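Local coordinates for protein Moesin/ezrin/radixin homolog 2 (Drosophila melanogaster, PDB 7EDR) that probably serves as a membrane-associated FERM-domain scaffold of the merlin/ERM family, linking cell-surface proteins to the cytoskeleton and to growth-controlling signals, at residues S6-T11 with V78-F83; D28-V33 with F45-V50; D51-V56 with D67-L72. All coordinates share one frame; numbering follows the deposited sequence.

Contact 1 (S6-T11 with V78-F83)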
loop_
_atom_site.group_PDB
_atom_site.type_symbol
_atom_site.label_atom_id
_atom_site.label_comp_id
_atom_site.label_asym_id
_atom_site.label_seq_id
_atom_site.Cartn_x
_atom_site.Cartn_y
_atom_site.Cartn_z
ATOM N N SER C 6 -15.754 39.100 -10.207
ATOM C CA SER C 6 -16.405 38.277 -11.220
ATOM C C SER C 6 -15.373 37.347 -11.842
ATOM O O SER C 6 -14.373 37.807 -12.414
ATOM C CB SER C 6 -17.058 39.146 -12.290
ATOM O OG SER C 6 -18.349 39.509 -11.861
ATOM N N VAL C 7 -15.621 36.042 -11.739
ATOM C CA VAL C 7 -14.671 35.022 -12.169
ATOM C C VAL C 7 -15.353 34.099 -13.159
ATOM O O VAL C 7 -16.510 33.706 -12.958
ATOM C CB VAL C 7 -14.124 34.214 -10.973
ATOM C CG1 VAL C 7 -13.271 33.049 -11.461
ATOM C CG2 VAL C 7 -13.343 35.128 -10.013
ATOM N N ARG C 8 -14.634 33.754 -14.226
ATOM C CA ARG C 8 -15.035 32.680 -15.121
ATOM C C ARG C 8 -13.883 31.687 -15.269
ATOM O O ARG C 8 -12.752 32.087 -15.554
ATOM C CB ARG C 8 -15.461 33.224 -16.482
ATOM C CG ARG C 8 -15.680 32.140 -17.525
ATOM C CD ARG C 8 -16.407 32.697 -18.736
ATOM N NE ARG C 8 -15.614 33.765 -19.336
ATOM C CZ ARG C 8 -14.709 33.584 -20.295
ATOM N NH1 ARG C 8 -14.475 32.361 -20.787
ATOM N NH2 ARG C 8 -14.037 34.642 -20.757
ATOM N N VAL C 9 -14.169 30.399 -15.059
ATOM C CA VAL C 9 -13.190 29.323 -15.184
ATOM C C VAL C 9 -13.652 28.392 -16.300
ATOM O O VAL C 9 -14.815 27.981 -16.315
ATOM C CB VAL C 9 -13.022 28.545 -13.858
ATOM C CG1 VAL C 9 -12.168 27.305 -14.065
ATOM C CG2 VAL C 9 -12.413 29.433 -12.757
ATOM N N SER C 10 -12.745 28.055 -17.225
ATOM C CA SER C 10 -13.035 27.115 -18.311
ATOM C C SER C 10 -12.296 25.803 -18.081
ATOM O O SER C 10 -11.080 25.727 -18.275
ATOM C CB SER C 10 -12.634 27.693 -19.669
ATOM O OG SER C 10 -13.167 28.987 -19.829
ATOM N N THR C 11 -13.025 24.772 -17.689
ATOM C CA THR C 11 -12.483 23.430 -17.832
ATOM C C THR C 11 -12.596 23.016 -19.291
ATOM O O THR C 11 -13.197 23.711 -20.111
ATOM C CB THR C 11 -13.225 22.440 -16.937
ATOM O OG1 THR C 11 -14.516 22.168 -17.497
ATOM C CG2 THR C 11 -13.410 23.037 -15.546
ATOM N N VAL C 78 -13.782 40.761 -15.811
ATOM C CA VAL C 78 -13.949 39.396 -15.332
ATOM C C VAL C 78 -12.571 38.750 -15.231
ATOM O O VAL C 78 -11.755 38.859 -16.161
ATOM C CB VAL C 78 -14.872 38.595 -16.264
ATOM C CG1 VAL C 78 -15.017 37.153 -15.767
ATOM C CG2 VAL C 78 -16.231 39.299 -16.410
ATOM N N TYR C 79 -12.297 38.106 -14.092
ATOM C CA TYR C 79 -11.112 37.263 -13.962
ATOM C C TYR C 79 -11.330 35.963 -14.731
ATOM O O TYR C 79 -12.212 35.172 -14.379
ATOM C CB TYR C 79 -10.821 36.979 -12.491
ATOM C CG TYR C 79 -10.481 38.213 -11.706
ATOM C CD1 TYR C 79 -11.481 39.096 -11.284
ATOM C CD2 TYR C 79 -9.161 38.513 -11.383
ATOM C CE1 TYR C 79 -11.167 40.249 -10.562
ATOM C CE2 TYR C 79 -8.835 39.665 -10.654
ATOM C CZ TYR C 79 -9.843 40.525 -10.250
ATOM O OH TYR C 79 -9.525 41.658 -9.536
ATOM N N VAL C 80 -10.537 35.745 -15.782
ATOM C CA VAL C 80 -10.727 34.631 -16.711
ATOM C C VAL C 80 -9.569 33.645 -16.571
ATOM O O VAL C 80 -8.405 33.983 -16.842
ATOM C CB VAL C 80 -10.855 35.120 -18.157
ATOM C CG1 VAL C 80 -11.004 33.931 -19.110
ATOM C CG2 VAL C 80 -12.035 36.067 -18.275
ATOM N N PHE C 81 -9.895 32.419 -16.176
ATOM C CA PHE C 81 -8.910 31.373 -15.980
ATOM C C PHE C 81 -9.248 30.154 -16.826
ATOM O O PHE C 81 -10.423 29.849 -17.078
ATOM C CB PHE C 81 -8.844 30.959 -14.509
ATOM C CG PHE C 81 -8.541 32.087 -13.568
ATOM C CD1 PHE C 81 -7.235 32.511 -13.375
ATOM C CD2 PHE C 81 -9.560 32.718 -12.866
ATOM C CE1 PHE C 81 -6.945 33.545 -12.500
ATOM C CE2 PHE C 81 -9.278 33.751 -11.983
ATOM C CZ PHE C 81 -7.965 34.164 -11.797
ATOM N N SER C 82 -8.204 29.448 -17.243
ATOM C CA SER C 82 -8.334 28.100 -17.785
ATOM C C SER C 82 -7.924 27.074 -16.729
ATOM O O SER C 82 -6.879 27.224 -16.080
ATOM C CB SER C 82 -7.468 27.940 -19.031
ATOM O OG SER C 82 -7.794 28.928 -19.974
ATOM N N PHE C 83 -8.736 26.033 -16.570
ATOM C CA PHE C 83 -8.432 24.912 -15.684
ATOM C C PHE C 83 -7.803 23.794 -16.515
ATOM O O PHE C 83 -8.486 23.164 -17.333
ATOM C CB PHE C 83 -9.701 24.433 -14.988
ATOM C CG PHE C 83 -9.455 23.486 -13.854
ATOM C CD1 PHE C 83 -8.998 23.953 -12.632
ATOM C CD2 PHE C 83 -9.714 22.129 -13.995
ATOM C CE1 PHE C 83 -8.797 23.083 -11.577
ATOM C CE2 PHE C 83 -9.509 21.249 -12.937
ATOM C CZ PHE C 83 -9.055 21.718 -11.736
#
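The carbonyl oxygen of Arg8 is held by one hydrogen bond, backed by a weaker CA-H...O contact. Phe81 N, placed nearly along the C=O axis, gives the bond at 2.9 Å with an N-H...O angle of 171°, and Val80 CA adds the contact at 3.5 Å. Tyr79 O is held likewise, by Arg8 N at 2.8 Å and Val7 CA at 3.3 Å. Five N-H...O bonds zip the strands together: Tyr79 N, Phe81 N and Phe83 N give to Ser6 O, Arg8 O and Ser10 O, while Arg8 N and Ser10 N give to Tyr79 O and Phe81 O. The register is parallel, Val7 beside Tyr79 and Val9 beside Phe81, the axes 18° apart. On the buried face the valines reach diagonally to the next aromatic residue along: Val7 CG1 meets the Phe81 ring edge at CD2 (4.0 Å), Val9 CG1 touches Phe83 CB. On the other face Arg8 bends at chi3 (60°), laying its guanidinium over Val80 CG1, 3.5 Å from Arg8 NH2, while NH1 forms a salt bridge with Glu15. Strand 78-85 is the middle of the ubiquitin-like lobe's five strands, between 5-10 and 45-50; helix 26-37 packs on the valine and phenylalanine face through Leu29, Phe30 and Val33.

Contact 2 (D28-V33 with F45-V50)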
loop_
_atom_site.group_PDB
_atom_site.type_symbol
_atom_site.label_atom_id
_atom_site.label_comp_id
_atom_site.label_asym_id
_atom_site.label_seq_id
_atom_site.Cartn_x
_atom_site.Cartn_y
_atom_site.Cartn_z
ATOM N N ASP C 28 -8.959 29.443 -2.546
ATOM C CA ASP C 28 -10.414 29.532 -2.457
ATOM C C ASP C 28 -11.058 29.240 -3.804
ATOM O O ASP C 28 -12.005 28.450 -3.894
ATOM C CB ASP C 28 -10.834 30.920 -1.968
ATOM C CG ASP C 28 -10.416 31.210 -0.543
ATOM O OD1 ASP C 28 -10.367 30.273 0.285
ATOM O OD2 ASP C 28 -10.171 32.406 -0.252
ATOM N N LEU C 29 -10.565 29.887 -4.861
ATOM C CA LEU C 29 -11.065 29.597 -6.199
ATOM C C LEU C 29 -10.815 28.138 -6.544
ATOM O O LEU C 29 -11.738 27.418 -6.936
ATOM C CB LEU C 29 -10.397 30.523 -7.221
ATOM C CG LEU C 29 -11.118 30.968 -8.497
ATOM C CD1 LEU C 29 -10.116 31.390 -9.543
ATOM C CD2 LEU C 29 -12.028 29.915 -9.069
ATOM N N PHE C 30 -9.571 27.682 -6.359
ATOM C CA PHE C 30 -9.188 26.307 -6.664
ATOM C C PHE C 30 -10.097 25.291 -5.969
ATOM O O PHE C 30 -10.572 24.344 -6.603
ATOM C CB PHE C 30 -7.721 26.088 -6.279
ATOM C CG PHE C 30 -7.107 24.827 -6.866
ATOM C CD1 PHE C 30 -6.855 24.721 -8.232
ATOM C CD2 PHE C 30 -6.762 23.763 -6.052
ATOM C CE1 PHE C 30 -6.289 23.572 -8.771
ATOM C CE2 PHE C 30 -6.195 22.619 -6.592
ATOM C CZ PHE C 30 -5.961 22.533 -7.961
ATOM N N ASP C 31 -10.363 25.470 -4.669
ATOM C CA ASP C 31 -11.257 24.535 -3.978
ATOM C C ASP C 31 -12.680 24.642 -4.514
ATOM O O ASP C 31 -13.382 23.634 -4.669
ATOM C CB ASP C 31 -11.249 24.786 -2.466
ATOM C CG ASP C 31 -9.891 24.515 -1.822
ATOM O OD1 ASP C 31 -9.059 23.797 -2.419
ATOM O OD2 ASP C 31 -9.659 25.006 -0.697
ATOM N N LEU C 32 -13.120 25.862 -4.804
ATOM C CA LEU C 32 -14.447 26.062 -5.366
ATOM C C LEU C 32 -14.608 25.294 -6.670
ATOM O O LEU C 32 -15.599 24.584 -6.870
ATOM C CB LEU C 32 -14.676 27.555 -5.577
ATOM C CG LEU C 32 -16.029 28.018 -6.088
ATOM C CD1 LEU C 32 -17.141 27.474 -5.201
ATOM C CD2 LEU C 32 -16.013 29.533 -6.097
ATOM N N VAL C 33 -13.632 25.422 -7.567
ATOM C CA VAL C 33 -13.656 24.686 -8.830
ATOM C C VAL C 33 -13.679 23.183 -8.579
ATOM O O VAL C 33 -14.495 22.451 -9.152
ATOM C CB VAL C 33 -12.449 25.080 -9.697
ATOM C CG1 VAL C 33 -12.354 24.163 -10.911
ATOM C CG2 VAL C 33 -12.549 26.531 -10.114
ATOM N N PHE C 45 -3.601 19.635 -11.379
ATOM C CA PHE C 45 -4.331 20.697 -12.058
ATOM C C PHE C 45 -3.944 22.074 -11.533
ATOM O O PHE C 45 -3.362 22.217 -10.451
ATOM C CB PHE C 45 -5.844 20.467 -11.940
ATOM C CG PHE C 45 -6.336 19.253 -12.711
ATOM C CD1 PHE C 45 -6.426 18.015 -12.098
ATOM C CD2 PHE C 45 -6.671 19.351 -14.052
ATOM C CE1 PHE C 45 -6.853 16.902 -12.799
ATOM C CE2 PHE C 45 -7.094 18.249 -14.764
ATOM C CZ PHE C 45 -7.190 17.019 -14.134
ATOM N N GLY C 46 -4.267 23.095 -12.328
ATOM C CA GLY C 46 -3.970 24.475 -11.982
ATOM C C GLY C 46 -4.837 25.450 -12.757
ATOM O O GLY C 46 -5.521 25.093 -13.722
ATOM N N LEU C 47 -4.804 26.706 -12.316
ATOM C CA LEU C 47 -5.577 27.780 -12.931
ATOM C C LEU C 47 -4.614 28.677 -13.695
ATOM O O LEU C 47 -3.757 29.336 -13.093
ATOM C CB LEU C 47 -6.361 28.564 -11.882
ATOM C CG LEU C 47 -7.507 27.766 -11.261
ATOM C CD1 LEU C 47 -7.842 28.266 -9.861
ATOM C CD2 LEU C 47 -8.736 27.811 -12.154
ATOM N N GLN C 48 -4.757 28.698 -15.019
ATOM C CA GLN C 48 -3.862 29.450 -15.884
ATOM C C GLN C 48 -4.539 30.730 -16.363
ATOM O O GLN C 48 -5.765 30.784 -16.526
ATOM C CB GLN C 48 -3.426 28.594 -17.073
ATOM C CG GLN C 48 -2.296 29.188 -17.861
ATOM C CD GLN C 48 -1.813 28.271 -18.970
ATOM O OE1 GLN C 48 -2.452 28.165 -20.010
ATOM N NE2 GLN C 48 -0.682 27.618 -18.758
ATOM N N TYR C 49 -3.732 31.774 -16.555
ATOM C CA TYR C 49 -4.252 33.074 -16.975
ATOM C C TYR C 49 -3.136 33.889 -17.615
ATOM O O TYR C 49 -1.953 33.564 -17.500
ATOM C CB TYR C 49 -4.859 33.856 -15.801
ATOM C CG TYR C 49 -3.846 34.318 -14.786
ATOM C CD1 TYR C 49 -3.324 33.434 -13.845
ATOM C CD2 TYR C 49 -3.406 35.634 -14.763
ATOM C CE1 TYR C 49 -2.392 33.854 -12.906
ATOM C CE2 TYR C 49 -2.475 36.061 -13.830
ATOM C CZ TYR C 49 -1.968 35.164 -12.907
ATOM O OH TYR C 49 -1.048 35.574 -11.969
ATOM N N VAL C 50 -3.538 34.965 -18.291
ATOM C CA VAL C 50 -2.608 35.945 -18.839
ATOM C C VAL C 50 -2.542 37.108 -17.866
ATOM O O VAL C 50 -3.579 37.564 -17.370
ATOM C CB VAL C 50 -3.036 36.412 -20.238
ATOM C CG1 VAL C 50 -1.985 37.353 -20.816
ATOM C CG2 VAL C 50 -3.244 35.208 -21.151
#
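One methyl group, Leu47 CD1, is the main bump that the strand offers to helix 28-33. It fits a shallow hollow lined by Leu29 CD1 (3.9 Å away), Phe30 N (3.9 Å) and the rim of the Phe30 ring, where Phe30 CD1 stands 4.0 Å from it. Leu47 has its CG beside the backbone N, anti to the carbonyl carbon (chi1 -69°), and its side chain crosses both helix residues obliquely. The methyl comes to the Phe30 ring at its edge, near the ring plane. Phe30 in turn is the bump offered by the helix. With CG anti to the backbone N (chi1 -165°), its ring runs down beside the strand until Phe30 CZ is 3.6 Å from Phe45 O, and Phe30 CE1 is 4.1 Å from Gly46 CA. The axes cross at 120°, with a closest approach of 9.4 Å, so the helix lies diagonally over the strand, as in the beta-grasp fold of ubiquitin-like domains. Val9 of strand 5-10, two strands over, also touches Leu47, and Met61 touches Phe30. All the touching residues are buried. Their side-chain contacts are apolar, and the backbone O and N beside them form no hydrogen bond between helix and strand, so the two are joined here by hydrophobic burial and fit of shape.

Contact 3 (D51-V56 with D67-L72)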
loop_
_atom_site.group_PDB
_atom_site.type_symbol
_atom_site.label_atom_id
_atom_site.label_comp_id
_atom_site.label_asym_id
_atom_site.label_seq_id
_atom_site.Cartn_x
_atom_site.Cartn_y
_atom_site.Cartn_z
ATOM N N ASP C 51 -1.333 37.569 -17.562
ATOM C CA ASP C 51 -1.177 38.559 -16.511
ATOM C C ASP C 51 -1.071 39.956 -17.132
ATOM O O ASP C 51 -1.158 40.130 -18.350
ATOM C CB ASP C 51 0.017 38.206 -15.608
ATOM C CG ASP C 51 1.365 38.330 -16.315
ATOM O OD1 ASP C 51 1.391 38.612 -17.531
ATOM O OD2 ASP C 51 2.408 38.142 -15.646
ATOM N N THR C 52 -0.879 40.969 -16.284
ATOM C CA THR C 52 -0.730 42.329 -16.797
ATOM C C THR C 52 0.666 42.557 -17.360
ATOM O O THR C 52 1.191 43.671 -17.295
ATOM C CB THR C 52 -1.031 43.368 -15.711
ATOM O OG1 THR C 52 -0.124 43.198 -14.613
ATOM C CG2 THR C 52 -2.473 43.239 -15.224
ATOM N N ARG C 53 1.285 41.509 -17.893
ATOM C CA ARG C 53 2.566 41.647 -18.570
ATOM C C ARG C 53 2.621 40.783 -19.820
ATOM O O ARG C 53 3.716 40.552 -20.349
ATOM C CB ARG C 53 3.741 41.274 -17.657
ATOM C CG ARG C 53 3.898 42.143 -16.421
ATOM C CD ARG C 53 5.000 41.586 -15.516
ATOM N NE ARG C 53 4.718 41.768 -14.089
ATOM C CZ ARG C 53 5.297 41.054 -13.125
ATOM N NH1 ARG C 53 6.177 40.113 -13.440
ATOM N NH2 ARG C 53 5.002 41.274 -11.849
ATOM N N SER C 54 1.468 40.300 -20.298
ATOM C CA SER C 54 1.386 39.407 -21.462
ATOM C C SER C 54 2.186 38.130 -21.227
ATOM O O SER C 54 2.842 37.602 -22.132
ATOM C CB SER C 54 1.842 40.105 -22.745
ATOM O OG SER C 54 1.071 41.269 -22.982
ATOM N N ASN C 55 2.144 37.645 -19.990
ATOM C CA ASN C 55 2.807 36.416 -19.586
ATOM C C ASN C 55 1.752 35.429 -19.118
ATOM O O ASN C 55 0.875 35.780 -18.316
ATOM C CB ASN C 55 3.838 36.679 -18.486
ATOM C CG ASN C 55 5.100 37.335 -19.022
ATOM O OD1 ASN C 55 5.467 37.130 -20.186
ATOM N ND2 ASN C 55 5.770 38.121 -18.185
ATOM N N VAL C 56 1.823 34.210 -19.645
ATOM C CA VAL C 56 0.945 33.128 -19.221
ATOM C C VAL C 56 1.436 32.606 -17.871
ATOM O O VAL C 56 2.597 32.210 -17.726
ATOM C CB VAL C 56 0.895 32.024 -20.283
ATOM C CG1 VAL C 56 0.151 30.824 -19.784
ATOM C CG2 VAL C 56 0.216 32.554 -21.544
ATOM N N ASP C 67 -4.406 40.168 -6.148
ATOM C CA ASP C 67 -3.019 40.610 -6.048
ATOM C C ASP C 67 -2.078 39.892 -7.006
ATOM O O ASP C 67 -0.861 39.907 -6.786
ATOM C CB ASP C 67 -2.504 40.425 -4.621
ATOM C CG ASP C 67 -3.230 41.296 -3.625
ATOM O OD1 ASP C 67 -3.070 41.063 -2.409
ATOM O OD2 ASP C 67 -3.960 42.215 -4.063
ATOM N N GLN C 68 -2.596 39.260 -8.054
ATOM C CA GLN C 68 -1.773 38.404 -8.901
ATOM C C GLN C 68 -1.765 38.880 -10.348
ATOM O O GLN C 68 -1.542 38.087 -11.270
ATOM C CB GLN C 68 -2.226 36.944 -8.797
ATOM C CG GLN C 68 -2.152 36.389 -7.360
ATOM C CD GLN C 68 -2.340 34.881 -7.279
ATOM O OE1 GLN C 68 -1.729 34.124 -8.032
ATOM N NE2 GLN C 68 -3.189 34.437 -6.357
ATOM N N ARG C 69 -1.993 40.180 -10.550
ATOM C CA ARG C 69 -1.829 40.822 -11.854
ATOM C C ARG C 69 -2.621 40.110 -12.949
ATOM O O ARG C 69 -2.154 39.953 -14.077
ATOM C CB ARG C 69 -0.353 40.912 -12.242
ATOM C CG ARG C 69 0.441 41.968 -11.498
ATOM C CD ARG C 69 1.874 41.495 -11.297
ATOM N NE ARG C 69 2.153 41.098 -9.914
ATOM C CZ ARG C 69 2.863 40.028 -9.553
ATOM N NH1 ARG C 69 3.355 39.198 -10.473
ATOM N NH2 ARG C 69 3.065 39.778 -8.263
ATOM N N VAL C 70 -3.836 39.677 -12.620
ATOM C CA VAL C 70 -4.720 39.156 -13.655
ATOM C C VAL C 70 -5.154 40.298 -14.560
ATOM O O VAL C 70 -5.592 41.356 -14.082
ATOM C CB VAL C 70 -5.931 38.454 -13.030
ATOM C CG1 VAL C 70 -6.881 38.007 -14.125
ATOM C CG2 VAL C 70 -5.479 37.272 -12.194
ATOM N N GLU C 71 -5.032 40.102 -15.873
ATOM C CA GLU C 71 -5.482 41.115 -16.822
ATOM C C GLU C 71 -7.011 41.191 -16.849
ATOM O O GLU C 71 -7.701 40.169 -16.891
ATOM C CB GLU C 71 -4.926 40.820 -18.219
ATOM C CG GLU C 71 -5.512 41.685 -19.346
ATOM C CD GLU C 71 -5.197 43.166 -19.186
ATOM O OE1 GLU C 71 -4.091 43.580 -19.592
ATOM O OE2 GLU C 71 -6.057 43.915 -18.660
ATOM N N LEU C 72 -7.541 42.419 -16.835
ATOM C CA LEU C 72 -8.966 42.654 -16.618
ATOM C C LEU C 72 -9.649 43.571 -17.633
ATOM O O LEU C 72 -10.887 43.571 -17.685
ATOM C CB LEU C 72 -9.192 43.238 -15.218
ATOM C CG LEU C 72 -9.049 42.225 -14.093
ATOM C CD1 LEU C 72 -9.002 42.917 -12.746
ATOM C CD2 LEU C 72 -10.215 41.243 -14.150
#
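An Asx turn at Asp51 shapes the first of these two loops of the ubiquitin-like lobe, and Arg69 of the second leans across it. Asp51 CG sits in the crowded position between the backbone N and the carbonyl carbon (chi1 68°), which folds the carboxylate back over its own loop. Its OD1 accepts from Arg53 N at 2.9 Å and from Asn55 N at 2.7 Å, both arriving from above the carboxylate plane. Two N-H groups thus fix the rotation of the carboxylate and would probably favour its charged form. Between the segments, Thr52 and Arg69 meet at about a right angle: Thr52 OG1, also in the crowded position, lies 3.3 Å from Arg69 CB, against the root of the arginine chain. Thr52 N donates to Arg69 O, 2.7 Å away, lying in the carbonyl plane but with a bent N-H...O angle of 130°. This is the one hydrogen bond between 51-56 and 67-72, and it accompanies a single backbone bridge, Asp51 with Val70. Farther out, the Arg53 and Arg69 chains cross obliquely, Arg53 bent at chi3, Arg69 at chi2 and chi3, and their guanidinium planes end nearly parallel, 11° apart. The two like charges lie close together on exposed side chains, where crystal packing may influence the placement of Arg53. Val70 points away from the turn and packs on Tyr79 and Phe81 of strand 78-85, which ties the loop to the sheet. Over one face of the Arg69 guanidinium stands Arg53 NH2, modelled 3.0 Å from Arg69 NH1, two donors with no hydrogen bond between them.

From the N terminus, segment 6-11 comes first and 78-83 follows after 66 residues, so contact 1 closes the widest loop. Both other contacts lie within it, one after the other: contact 2 joins helix 26-37 to strand 45-50, and contact 3 then joins the turn leaving that strand to loop 67-72. None cross. Contacts 1 and 2 share the mixed sheet, where Ser82 O lies 2.8 Å from Gln48 N, a probable hydrogen bond, and Phe81 packs on Leu29. Contact 3 meets contact 2 where Tyr49 OH probably bonds Gln68 O, and reaches contact 1 through Leu72 on Tyr79. Together they bind sheet, helix and the loops after strands 45-50 and 56-58 into the ubiquitin-like FERM lobe.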